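Long-range contact in putative cell adhesion protein (Parabacteroides distasonis, PDB 3LIU), which probably serves as a fimbrillin of the FimA/Mfa1 family, a building block of adhesive pili on the bacterial surface: residues 44-49 / 86-91. Residues are numbered along the deposited sequence; the frame is centred on the assembly and turned at random. Where two conformers were deposited one is given.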
loop_
_atom_site.group_PDB
_atom_site.type_symbol
_atom_site.label_atom_id
_atom_site.label_comp_id
_atom_site.label_asym_id
_atom_site.label_seq_id
_atom_site.Cartn_x
_atom_site.Cartn_y
_atom_site.Cartn_z
ATOM N N ASN A 44 -15.198 4.964 -6.493
ATOM C CA ASN A 44 -16.347 4.388 -7.215
ATOM C C ASN A 44 -17.505 4.038 -6.284
ATOM O O ASN A 44 -18.663 4.287 -6.569
ATOM C CB ASN A 44 -15.863 3.128 -7.911
ATOM C CG ASN A 44 -14.776 3.409 -8.879
ATOM O OD1 ASN A 44 -14.867 4.358 -9.641
ATOM N ND2 ASN A 44 -13.738 2.580 -8.879
ATOM N N THR A 45 -17.175 3.452 -5.141
ATOM C CA THR A 45 -18.189 3.077 -4.154
ATOM C C THR A 45 -17.738 3.621 -2.822
ATOM O O THR A 45 -16.531 3.754 -2.588
ATOM C CB THR A 45 -18.385 1.535 -4.016
ATOM O OG1 THR A 45 -17.177 0.934 -3.532
ATOM C CG2 THR A 45 -18.817 0.862 -5.339
ATOM N N LEU A 46 -18.711 3.914 -1.965
ATOM C CA LEU A 46 -18.466 4.222 -0.556
ATOM C C LEU A 46 -19.260 3.293 0.353
ATOM O O LEU A 46 -20.489 3.119 0.194
ATOM C CB LEU A 46 -18.830 5.667 -0.233
ATOM C CG LEU A 46 -17.909 6.662 -0.940
ATOM C CD1 LEU A 46 -18.464 8.066 -0.732
ATOM C CD2 LEU A 46 -16.501 6.584 -0.402
ATOM N N THR A 47 -18.547 2.690 1.299
ATOM C CA THR A 47 -19.170 1.928 2.380
ATOM C C THR A 47 -19.046 2.736 3.637
ATOM O O THR A 47 -17.948 3.131 4.009
ATOM C CB THR A 47 -18.487 0.563 2.582
ATOM O OG1 THR A 47 -18.552 -0.178 1.363
ATOM C CG2 THR A 47 -19.176 -0.236 3.681
ATOM N N VAL A 48 -20.170 2.984 4.288
ATOM C CA VAL A 48 -20.251 3.817 5.483
ATOM C C VAL A 48 -20.730 2.948 6.649
ATOM O O VAL A 48 -21.735 2.222 6.554
ATOM C CB VAL A 48 -21.211 4.993 5.256
ATOM C CG1 VAL A 48 -21.326 5.870 6.509
ATOM C CG2 VAL A 48 -20.776 5.832 4.015
ATOM N N GLY A 49 -19.980 2.979 7.734
ATOM C CA GLY A 49 -20.384 2.282 8.949
ATOM C C GLY A 49 -20.739 3.324 9.976
ATOM O O GLY A 49 -19.892 4.197 10.300
ATOM N N VAL A 86 -18.466 7.045 12.981
ATOM C CA VAL A 86 -18.685 6.874 11.546
ATOM C C VAL A 86 -17.342 6.723 10.869
ATOM O O VAL A 86 -16.438 7.492 11.138
ATOM C CB VAL A 86 -19.382 8.105 10.974
ATOM C CG1 VAL A 86 -19.598 7.990 9.490
ATOM C CG2 VAL A 86 -20.704 8.351 11.710
ATOM N N VAL A 87 -17.240 5.730 9.992
ATOM C CA VAL A 87 -16.055 5.516 9.179
ATOM C C VAL A 87 -16.485 5.224 7.731
ATOM O O VAL A 87 -17.508 4.586 7.475
ATOM C CB VAL A 87 -15.132 4.404 9.778
ATOM C CG1 VAL A 87 -15.925 3.127 10.120
ATOM C CG2 VAL A 87 -13.951 4.090 8.838
ATOM N N VAL A 88 -15.707 5.718 6.783
ATOM C CA VAL A 88 -16.022 5.592 5.393
ATOM C C VAL A 88 -14.897 4.832 4.733
ATOM O O VAL A 88 -13.718 5.159 4.928
ATOM C CB VAL A 88 -16.131 6.986 4.757
ATOM C CG1 VAL A 88 -16.473 6.901 3.254
ATOM C CG2 VAL A 88 -17.157 7.801 5.520
ATOM N N VAL A 89 -15.271 3.838 3.927
ATOM C CA VAL A 89 -14.345 3.076 3.132
ATOM C C VAL A 89 -14.688 3.232 1.652
ATOM O O VAL A 89 -15.798 2.946 1.217
ATOM C CB VAL A 89 -14.369 1.554 3.508
ATOM C CG1 VAL A 89 -13.432 0.740 2.533
ATOM C CG2 VAL A 89 -13.933 1.345 4.974
ATOM N N ALA A 90 -13.724 3.647 0.857
ATOM C CA ALA A 90 -13.890 3.699 -0.605
ATOM C C ALA A 90 -13.411 2.426 -1.263
ATOM O O ALA A 90 -12.357 1.878 -0.902
ATOM C CB ALA A 90 -13.123 4.911 -1.215
ATOM N N ASN A 91 -14.178 1.991 -2.264
ATOM C CA ASN A 91 -13.756 0.966 -3.224
ATOM C C ASN A 91 -13.569 -0.432 -2.596
ATOM O O ASN A 91 -12.719 -1.195 -3.008
ATOM C CB ASN A 91 -12.490 1.419 -3.958
ATOM C CG ASN A 91 -12.699 2.720 -4.744
ATOM O OD1 ASN A 91 -13.765 2.942 -5.284
ATOM N ND2 ASN A 91 -11.691 3.603 -4.749
HETATM O O HOH W 1 -16.783 0.927 -0.671
#
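With CG of N91 anti to its carbonyl carbon (chi1 -60°) and the amide turned by chi2 of -35°, OD1 of N91 meets the backbone of N44 where strand 45-52 begins and strand 82-90 ends. N44 N donates to N91 OD1 at 2.8 Å, in the carbonyl plane and on a lone pair; T45 N adds a weak second bond to the same oxygen. N91 N in turn reaches T45 O from above the carbonyl plane, and N91 ND2 bonds to D42 O and L125 O. An alanine in place of N91 would probably leave N44 N without its acceptor and the carbonyls of D42 and L125 without the amide donor that joins them to this strand end. Further along, T47 pairs with V89 through two nearly straight bonds, T47 N to V89 O and V89 N to T47 O, each 2.8 Å; G49 and V87 repeat the pattern. A water bonded to OG1 of T45 and of T47 donates to V89 O, beside the T47 N bond; T47 OG1 is also hydrogen-bonded to T61 OG1. On the face carrying L46, V48, V86, V88 and A90, CD2 of L46 lies 3.7 Å from V88 CG1 and 3.9 Å from A90 CB. I23 and L21 of strand 16-24 pack over this apolar face, while F109 of helix 106-110 touches V89 on the other. Strands 57-66 and 127-136 flank the pair within the FimA-type beta domain.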